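Local coordinates for CRISPR-associated protein, Cse1 family (Acidimicrobium ferrooxidans, PDB 4H3T) that probably serves as the large Cse1 (CasA) subunit of a type I-E CRISPR Cascade complex, which recognises invading DNA guided by crRNA, at residues L242-R246 with Q261-I265; P299-M305 with E339-V345; V349-Q353 with L388-Q393. The protein carries 1 engineered substitution. All coordinates share one frame. Residue numbers count along the deposited sequence, not the author numbering.

Contact 1: L242-R246 with Q261-I265; sequences LGPTR and QGRRI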
loop_
_atom_site.group_PDB
_atom_site.type_symbol
_atom_site.label_atom_id
_atom_site.label_comp_id
_atom_site.label_asym_id
_atom_site.label_seq_id
_atom_site.Cartn_x
_atom_site.Cartn_y
_atom_site.Cartn_z
ATOM N N LEU A 242 4.089 1.567 -27.734
ATOM C CA LEU A 242 5.452 2.033 -27.495
ATOM C C LEU A 242 6.529 1.121 -28.145
ATOM O O LEU A 242 6.254 0.049 -28.663
ATOM C CB LEU A 242 5.654 2.147 -25.985
ATOM C CG LEU A 242 4.668 3.120 -25.307
ATOM C CD1 LEU A 242 4.876 3.215 -23.836
ATOM C CD2 LEU A 242 4.756 4.526 -25.897
ATOM N N GLY A 243 7.721 1.661 -28.233
ATOM C CA GLY A 243 8.873 1.000 -28.809
ATOM C C GLY A 243 9.939 0.810 -27.731
ATOM O O GLY A 243 9.673 1.048 -26.554
ATOM N N PRO A 244 11.188 0.495 -28.141
ATOM C CA PRO A 244 12.288 0.339 -27.168
ATOM C C PRO A 244 12.795 1.628 -26.506
ATOM O O PRO A 244 13.454 1.544 -25.483
ATOM C CB PRO A 244 13.400 -0.304 -27.992
ATOM C CG PRO A 244 13.111 0.082 -29.403
ATOM C CD PRO A 244 11.626 0.218 -29.522
ATOM N N THR A 245 12.456 2.809 -27.041
ATOM C CA THR A 245 12.895 4.090 -26.503
ATOM C C THR A 245 12.011 4.433 -25.300
ATOM O O THR A 245 10.867 3.965 -25.209
ATOM C CB THR A 245 12.867 5.145 -27.574
ATOM O OG1 THR A 245 11.522 5.274 -27.999
ATOM C CG2 THR A 245 13.759 4.789 -28.758
ATOM N N ARG A 246 12.542 5.251 -24.395
ATOM C CA ARG A 246 11.815 5.660 -23.181
ATOM C C ARG A 246 12.142 7.099 -22.827
ATOM O O ARG A 246 13.130 7.667 -23.298
ATOM C CB ARG A 246 12.168 4.716 -22.023
ATOM C CG ARG A 246 13.586 4.918 -21.445
ATOM C CD ARG A 246 14.103 3.684 -20.764
ATOM N NE ARG A 246 15.290 3.944 -19.943
ATOM C CZ ARG A 246 15.322 4.366 -18.689
ATOM N NH1 ARG A 246 16.480 4.536 -18.077
ATOM N NH2 ARG A 246 14.186 4.595 -18.018
ATOM N N GLN A 261 3.439 2.778 -18.558
ATOM C CA GLN A 261 4.410 1.846 -19.110
ATOM C C GLN A 261 5.770 2.198 -18.561
ATOM O O GLN A 261 6.664 2.699 -19.273
ATOM C CB GLN A 261 4.346 1.860 -20.647
ATOM C CG GLN A 261 2.945 1.588 -21.188
ATOM C CD GLN A 261 2.476 0.195 -20.877
ATOM O OE1 GLN A 261 2.862 -0.762 -21.523
ATOM N NE2 GLN A 261 1.691 0.057 -19.847
ATOM N N GLY A 262 5.993 1.746 -17.323
ATOM C CA GLY A 262 7.259 1.942 -16.622
ATOM C C GLY A 262 8.362 1.015 -17.080
ATOM O O GLY A 262 9.528 1.229 -16.751
ATOM N N ARG A 263 7.995 -0.039 -17.809
ATOM C CA ARG A 263 8.925 -0.998 -18.394
ATOM C C ARG A 263 8.593 -1.179 -19.897
ATOM O O ARG A 263 7.679 -0.537 -20.429
ATOM C CB ARG A 263 8.859 -2.351 -17.621
ATOM C CG ARG A 263 9.289 -2.242 -16.118
ATOM C CD ARG A 263 10.747 -2.066 -16.040
ATOM N NE ARG A 263 11.276 -1.955 -14.666
ATOM C CZ ARG A 263 11.439 -0.828 -13.972
ATOM N NH1 ARG A 263 11.023 0.332 -14.459
ATOM N NH2 ARG A 263 12.011 -0.858 -12.784
ATOM N N ARG A 264 9.470 -1.890 -20.573
ATOM C CA ARG A 264 9.327 -2.366 -21.928
ATOM C C ARG A 264 9.444 -3.889 -21.835
ATOM O O ARG A 264 10.509 -4.441 -21.479
ATOM C CB ARG A 264 10.344 -1.760 -22.887
ATOM C CG ARG A 264 10.165 -0.265 -23.089
ATOM C CD ARG A 264 8.806 0.143 -23.662
ATOM N NE ARG A 264 8.783 1.585 -23.888
ATOM C CZ ARG A 264 8.363 2.505 -23.046
ATOM N NH1 ARG A 264 7.763 2.158 -21.921
ATOM N NH2 ARG A 264 8.442 3.796 -23.371
ATOM N N ILE A 265 8.335 -4.553 -22.090
ATOM C CA ILE A 265 8.235 -5.998 -21.871
ATOM C C ILE A 265 7.667 -6.700 -23.079
ATOM O O ILE A 265 6.777 -6.196 -23.744
ATOM C CB ILE A 265 7.357 -6.273 -20.608
ATOM C CG1 ILE A 265 7.935 -5.546 -19.339
ATOM C CG2 ILE A 265 7.196 -7.763 -20.372
ATOM C CD1 ILE A 265 7.126 -5.727 -18.087
#

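Contact 2: P299-M305 with E339-V345; sequences PHVGWRM and EEQRAGV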
loop_
_atom_site.group_PDB
_atom_site.type_symbol
_atom_site.label_atom_id
_atom_site.label_comp_id
_atom_site.label_asym_id
_atom_site.label_seq_id
_atom_site.Cartn_x
_atom_site.Cartn_y
_atom_site.Cartn_z
ATOM N N PRO A 299 -4.221 10.371 -6.521
ATOM C CA PRO A 299 -4.990 10.407 -5.286
ATOM C C PRO A 299 -4.578 9.386 -4.228
ATOM O O PRO A 299 -5.195 9.373 -3.156
ATOM C CB PRO A 299 -6.413 10.073 -5.789
ATOM C CG PRO A 299 -6.178 9.096 -6.887
ATOM C CD PRO A 299 -4.951 9.605 -7.583
ATOM N N HIS A 300 -3.706 8.444 -4.544
ATOM C CA HIS A 300 -3.384 7.324 -3.629
ATOM C C HIS A 300 -2.082 7.515 -2.807
ATOM O O HIS A 300 -1.550 6.538 -2.269
ATOM C CB HIS A 300 -3.257 6.020 -4.416
ATOM C CG HIS A 300 -4.562 5.578 -5.018
ATOM N ND1 HIS A 300 -4.652 5.160 -6.340
ATOM C CD2 HIS A 300 -5.772 5.498 -4.444
ATOM C CE1 HIS A 300 -5.941 4.878 -6.527
ATOM N NE2 HIS A 300 -6.635 5.026 -5.382
ATOM N N VAL A 301 -1.544 8.716 -2.774
ATOM C CA VAL A 301 -0.275 8.977 -2.064
ATOM C C VAL A 301 -0.375 10.319 -1.292
ATOM O O VAL A 301 -0.796 11.305 -1.863
ATOM C CB VAL A 301 0.919 8.928 -3.066
ATOM C CG1 VAL A 301 0.670 9.749 -4.329
ATOM C CG2 VAL A 301 2.279 9.319 -2.407
ATOM N N GLY A 302 0.071 10.316 -0.032
ATOM C CA GLY A 302 0.203 11.492 0.815
ATOM C C GLY A 302 1.642 11.963 0.709
ATOM O O GLY A 302 2.516 11.199 0.264
ATOM N N TRP A 303 1.898 13.230 1.058
ATOM C CA TRP A 303 3.219 13.859 0.894
ATOM C C TRP A 303 3.665 14.587 2.124
ATOM O O TRP A 303 2.854 15.010 2.942
ATOM C CB TRP A 303 3.208 14.867 -0.287
ATOM C CG TRP A 303 2.820 14.228 -1.586
ATOM C CD1 TRP A 303 1.549 14.045 -2.053
ATOM C CD2 TRP A 303 3.688 13.593 -2.531
ATOM N NE1 TRP A 303 1.573 13.321 -3.218
ATOM C CE2 TRP A 303 2.869 13.031 -3.542
ATOM C CE3 TRP A 303 5.079 13.438 -2.632
ATOM C CZ2 TRP A 303 3.403 12.326 -4.637
ATOM C CZ3 TRP A 303 5.604 12.789 -3.744
ATOM C CH2 TRP A 303 4.762 12.208 -4.706
ATOM N N ARG A 304 4.982 14.631 2.297
ATOM C CA ARG A 304 5.642 15.408 3.340
ATOM C C ARG A 304 6.552 16.375 2.635
ATOM O O ARG A 304 7.316 15.973 1.753
ATOM C CB ARG A 304 6.434 14.473 4.291
ATOM C CG ARG A 304 7.364 15.164 5.258
ATOM C CD ARG A 304 7.999 14.153 6.201
ATOM N NE ARG A 304 8.890 13.189 5.523
ATOM C CZ ARG A 304 10.156 13.423 5.158
ATOM N NH1 ARG A 304 10.708 14.612 5.360
ATOM N NH2 ARG A 304 10.875 12.470 4.593
HETATM N N MSE A 305 6.578 17.591 3.086
HETATM C CA MSE A 305 7.507 18.582 2.522
HETATM C C MSE A 305 8.902 18.309 3.084
HETATM O O MSE A 305 9.077 18.364 4.286
HETATM C CB MSE A 305 7.054 20.003 2.849
HETATM C CG MSE A 305 7.939 21.043 2.134
HETATM SE SE MSE A 305 7.654 22.743 2.801
HETATM C CE MSE A 305 8.775 22.587 4.318
ATOM N N GLU A 339 3.585 19.926 7.882
ATOM C CA GLU A 339 4.346 19.698 6.653
ATOM C C GLU A 339 3.838 18.463 5.866
ATOM O O GLU A 339 4.500 18.064 4.917
ATOM C CB GLU A 339 5.851 19.534 7.012
ATOM C CG GLU A 339 6.447 20.894 7.410
ATOM C CD GLU A 339 7.924 20.942 7.767
ATOM O OE1 GLU A 339 8.586 19.877 7.760
ATOM O OE2 GLU A 339 8.420 22.058 8.049
ATOM N N GLU A 340 2.655 17.921 6.227
ATOM C CA GLU A 340 2.113 16.677 5.693
ATOM C C GLU A 340 0.787 16.920 5.006
ATOM O O GLU A 340 -0.005 17.714 5.491
ATOM C CB GLU A 340 1.896 15.689 6.817
ATOM C CG GLU A 340 3.134 15.154 7.545
ATOM C CD GLU A 340 2.762 14.146 8.624
ATOM O OE1 GLU A 340 1.758 14.374 9.341
ATOM O OE2 GLU A 340 3.506 13.153 8.792
ATOM N N GLN A 341 0.488 16.174 3.963
ATOM C CA GLN A 341 -0.760 16.321 3.212
ATOM C C GLN A 341 -1.268 14.917 2.907
ATOM O O GLN A 341 -0.563 14.112 2.261
ATOM C CB GLN A 341 -0.361 17.179 1.980
ATOM C CG GLN A 341 -1.203 17.349 0.713
ATOM C CD GLN A 341 -0.243 17.543 -0.523
ATOM O OE1 GLN A 341 0.999 17.945 -0.441
ATOM N NE2 GLN A 341 -0.750 17.174 -1.687
ATOM N N ARG A 342 -2.465 14.591 3.383
ATOM C CA ARG A 342 -3.027 13.264 3.199
ATOM C C ARG A 342 -3.307 12.950 1.693
ATOM O O ARG A 342 -3.349 13.841 0.834
ATOM C CB ARG A 342 -4.312 13.057 4.052
ATOM C CG ARG A 342 -5.530 13.795 3.546
ATOM C CD ARG A 342 -6.757 13.684 4.461
ATOM N NE ARG A 342 -6.441 13.858 5.877
ATOM C CZ ARG A 342 -7.265 13.632 6.886
ATOM N NH1 ARG A 342 -8.537 13.321 6.659
ATOM N NH2 ARG A 342 -6.847 13.775 8.128
ATOM N N ALA A 343 -3.382 11.651 1.398
ATOM C CA ALA A 343 -3.753 11.132 0.074
ATOM C C ALA A 343 -5.057 11.766 -0.359
ATOM O O ALA A 343 -5.990 11.874 0.432
ATOM C CB ALA A 343 -3.884 9.633 0.102
ATOM N N GLY A 344 -5.122 12.221 -1.611
ATOM C CA GLY A 344 -6.314 12.933 -2.081
ATOM C C GLY A 344 -7.574 12.093 -1.986
ATOM O O GLY A 344 -8.660 12.605 -1.776
ATOM N N VAL A 345 -7.425 10.767 -2.070
ATOM C CA VAL A 345 -8.581 9.836 -1.964
ATOM C C VAL A 345 -9.204 9.905 -0.565
ATOM O O VAL A 345 -10.432 9.793 -0.417
ATOM C CB VAL A 345 -8.217 8.375 -2.378
ATOM C CG1 VAL A 345 -7.376 7.636 -1.352
ATOM C CG2 VAL A 345 -9.487 7.611 -2.672
HETATM O O HOH W 1 -1.788 14.403 -1.157
#

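Contact 3: V349-Q353 with L388-Q393; sequences VEGLQ and LAVLNQ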
loop_
_atom_site.group_PDB
_atom_site.type_symbol
_atom_site.label_atom_id
_atom_site.label_comp_id
_atom_site.label_asym_id
_atom_site.label_seq_id
_atom_site.Cartn_x
_atom_site.Cartn_y
_atom_site.Cartn_z
ATOM N N VAL A 349 -13.031 10.888 0.380
ATOM C CA VAL A 349 -13.875 10.013 1.222
ATOM C C VAL A 349 -14.389 10.783 2.501
ATOM O O VAL A 349 -15.468 10.482 3.017
ATOM C CB VAL A 349 -13.137 8.683 1.611
ATOM C CG1 VAL A 349 -13.927 7.875 2.657
ATOM C CG2 VAL A 349 -12.948 7.826 0.383
ATOM N N GLU A 350 -13.562 11.664 3.037
ATOM C CA GLU A 350 -13.856 12.482 4.217
ATOM C C GLU A 350 -15.201 13.209 4.040
ATOM O O GLU A 350 -15.932 13.343 5.012
ATOM C CB GLU A 350 -12.670 13.454 4.427
ATOM C CG GLU A 350 -12.768 14.543 5.461
ATOM C CD GLU A 350 -11.569 15.482 5.484
ATOM O OE1 GLU A 350 -10.468 15.118 4.990
ATOM O OE2 GLU A 350 -11.741 16.596 6.030
ATOM N N GLY A 351 -15.543 13.631 2.811
ATOM C CA GLY A 351 -16.809 14.295 2.556
ATOM C C GLY A 351 -18.005 13.414 2.234
ATOM O O GLY A 351 -19.014 13.959 1.800
ATOM N N LEU A 352 -17.949 12.078 2.442
ATOM C CA LEU A 352 -19.046 11.150 2.059
ATOM C C LEU A 352 -19.959 10.591 3.190
ATOM O O LEU A 352 -20.765 9.687 2.934
ATOM C CB LEU A 352 -18.438 9.925 1.305
ATOM C CG LEU A 352 -17.595 10.250 0.087
ATOM C CD1 LEU A 352 -17.085 8.990 -0.590
ATOM C CD2 LEU A 352 -18.349 11.134 -0.887
ATOM N N GLN A 353 -19.875 11.089 4.384
ATOM C CA GLN A 353 -20.790 10.634 5.480
ATOM C C GLN A 353 -22.329 10.716 5.143
ATOM O O GLN A 353 -23.096 9.779 5.434
ATOM C CB GLN A 353 -20.561 11.521 6.699
ATOM C CG GLN A 353 -19.106 11.337 7.238
ATOM C CD GLN A 353 -19.016 11.266 8.754
ATOM O OE1 GLN A 353 -19.609 10.388 9.398
ATOM N NE2 GLN A 353 -18.202 12.119 9.357
ATOM N N LEU A 388 -15.109 7.054 9.006
ATOM C CA LEU A 388 -15.035 8.333 8.317
ATOM C C LEU A 388 -14.940 9.458 9.348
ATOM O O LEU A 388 -14.307 10.470 9.090
ATOM C CB LEU A 388 -16.243 8.561 7.382
ATOM C CG LEU A 388 -15.995 8.147 5.968
ATOM C CD1 LEU A 388 -15.664 6.687 5.903
ATOM C CD2 LEU A 388 -17.194 8.531 5.057
ATOM N N ALA A 389 -15.463 9.234 10.537
ATOM C CA ALA A 389 -15.332 10.223 11.646
ATOM C C ALA A 389 -13.866 10.567 11.966
ATOM O O ALA A 389 -13.586 11.711 12.277
ATOM C CB ALA A 389 -15.997 9.680 12.893
ATOM N N VAL A 390 -12.935 9.618 11.826
ATOM C CA VAL A 390 -11.513 9.818 12.124
ATOM C C VAL A 390 -10.830 10.629 11.001
ATOM O O VAL A 390 -9.841 11.340 11.243
ATOM C CB VAL A 390 -10.856 8.453 12.402
ATOM C CG1 VAL A 390 -9.327 8.520 12.397
ATOM C CG2 VAL A 390 -11.378 7.878 13.718
ATOM N N LEU A 391 -11.379 10.556 9.799
ATOM C CA LEU A 391 -10.913 11.336 8.633
ATOM C C LEU A 391 -11.373 12.779 8.710
ATOM O O LEU A 391 -10.819 13.632 8.010
ATOM C CB LEU A 391 -11.382 10.741 7.308
ATOM C CG LEU A 391 -11.006 9.348 7.047
ATOM C CD1 LEU A 391 -11.502 8.899 5.659
ATOM C CD2 LEU A 391 -9.473 9.171 7.151
ATOM N N ASN A 392 -12.376 13.069 9.567
ATOM C CA ASN A 392 -12.952 14.430 9.740
ATOM C C ASN A 392 -11.954 15.439 10.283
ATOM O O ASN A 392 -11.476 15.341 11.424
ATOM C CB ASN A 392 -14.158 14.350 10.669
ATOM C CG ASN A 392 -15.059 15.572 10.707
ATOM O OD1 ASN A 392 -14.655 16.709 10.418
ATOM N ND2 ASN A 392 -16.263 15.391 11.230
ATOM N N GLN A 393 -11.636 16.422 9.464
ATOM C CA GLN A 393 -10.716 17.503 9.826
ATOM C C GLN A 393 -11.445 18.762 10.371
ATOM O O GLN A 393 -10.821 19.568 11.078
ATOM C CB GLN A 393 -9.857 17.868 8.616
ATOM C CG GLN A 393 -8.878 16.728 8.336
ATOM C CD GLN A 393 -7.934 17.109 7.271
ATOM O OE1 GLN A 393 -6.879 17.660 7.521
ATOM N NE2 GLN A 393 -8.383 17.039 6.084
#

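Contact 1: L242-R246 with Q261-I265
Start with Arg264, which is by far the most covered residue here. It lies at the start of strand 263-272 and its side chain reaches across to the loop 242-246, which curls round the guanidinium and offers it carbonyl oxygens. Arg264 NE donates a hydrogen bond to Gly243 O at 2.9 Å, and Arg264 NH2 makes a weak one to Thr245 O at 3.0 Å. Both acceptors sit at the edge of the guanidinium, near its plane. The third nitrogen turns back to its own segment: Arg264 NH1 bonds Gln261 O at 2.9 Å and Arg263 O at 3.1 Å. One charged group therefore joins carbonyl oxygens of loop 242-246 to those of its own segment.

Leu242 comes second in buried area. Its CD1 lies over one face of the guanidinium, 3.6 Å from Arg264 NH1, and also meets Gln261 CB at 3.5 Å. Over the opposite face sits Arg246, with its CB 4.1 Å from Arg264 NH2, so the planar group is sandwiched between aliphatic carbons. The charged end of Arg246 leads away to salt bridges with Asp190 and Glu288. A glycerol, probably from the crystallisation liquor, is hydrogen-bonded to the Leu242 nitrogen.

The contact lies at the protein surface, beside strand 275-289, the antiparallel partner of strand 263-272. That strand supplies Asp287, which forms a salt bridge with Arg264 NH2 and touches Leu242 and Arg246, while helix 157-170 meets Gln261 and Ile265 through His168.

Contact 2: P299-M305 with E339-V345
This is a buried, antiparallel backbone pairing: the start of strand 303-309 and the loop before it run against the short strand 340-341 and the first residues of helix 344-350, their directions 176° apart. Trp303 and Gln341 form a hydrogen-bonded pair, with Trp303 N to Gln341 O at 2.9 Å and Gln341 N to Trp303 O at 2.8 Å. Arg304 and Glu340 follow as a non-hydrogen-bonded pair, and Met305 N to Glu339 O at 2.8 Å closes that end. Beyond it the selenomethionine methyl of Met305, CE, lies 3.8 Å from Glu339 OE2.

Strand 303-309 is the middle of a three-stranded antiparallel sheet, with 312-317 on its other side and 340-341 at the edge. Trp303 and Gln341 share one face, where Trp303 CB is 3.8 Å from Gln341 OE1, which bonds Arg295; Arg304 and Glu340 share the other.

Toward the helix the regular pairing ends but the backbones stay close. Gly302 CA comes within 3.1 Å of Gln341 O, where a side chain would clash, and water 1 links two carbonyls, donating to Arg342 O at 2.6 Å and weakly to Val301 O at 3.3 Å. Ala343 is the N-cap residue, and two residues on, Val345 N donates to Pro299 O at 2.8 Å, so a carbonyl from the facing loop satisfies an amide at the helix start. Pro299 CB packs on Val345 CB at 4.2 Å.

Contact 3: V349-Q353 with L388-Q393
Val349, Leu352, Leu388 and Leu391 form a small apolar cluster where the C-terminal end of helix 344-350 packs on the short, weakly bonded helix 388-391. In this helix-to-helix packing the two come together after the chain has run out and back through the long strands 359-370 and 375-387. Leu388 is the centre: its CD1 touches Val349 CG1 at 3.9 Å, and its CD2 reaches Leu352 CB at 4.2 Å. That same CD2 lies 3.3 Å from Val349 O, tucked under the turn that leaves the helix and is held by Leu352 N to Val349 O at 3.0 Å. Leu391 completes the patch, with CD1 4.0 Å from Val349 CG1, and is backed by Leu334 of helix 330-334.

Moving outward, the aliphatic part of Gln353 lies along Leu388, its CG 4.0 Å from Leu388 CB. On the other flank the stretched side chain of Glu350 passes Leu391, with Glu350 CB 4.2 Å from Leu391 CB, and brings its carboxylate to the end of the short helix. There Glu350 OE1 and Leu391 O, both acceptors, stand only 3.4 Å apart; the positive charge of Arg342, whose NH1 is salt-bridged to Glu350 and hydrogen-bonded to Leu391 O, offsets their repulsion. Gln393 finishes the polar edge. Its backbone N gives a weak hydrogen bond to Glu350 OE2 at 3.4 Å, and its side-chain NE2 donates to Glu350 OE1 at 3.0 Å.

How the contacts relate
Contacts 2 and 3 are direct neighbours, with centres 15 Å apart, and both use helix 344-350: one pairs with its start, the other packs on its end. Arg342 joins them, its NH1 lying 3.1 Å from Glu350 OE1 in a salt bridge and 2.7 Å from Leu391 O, a probable hydrogen bond, while its CZ packs 3.6 Å from Gln393 CD. Contact 1 stands apart, its centre about 29 Å from that of contact 2 and about 40 Å from that of contact 3, with nearest atoms about 15 and 26 Å away. It closes first along the chain, and the glycerol, probably from the crystallisation liquor, lies beside it, about 4 Å from the Gln261 side chain.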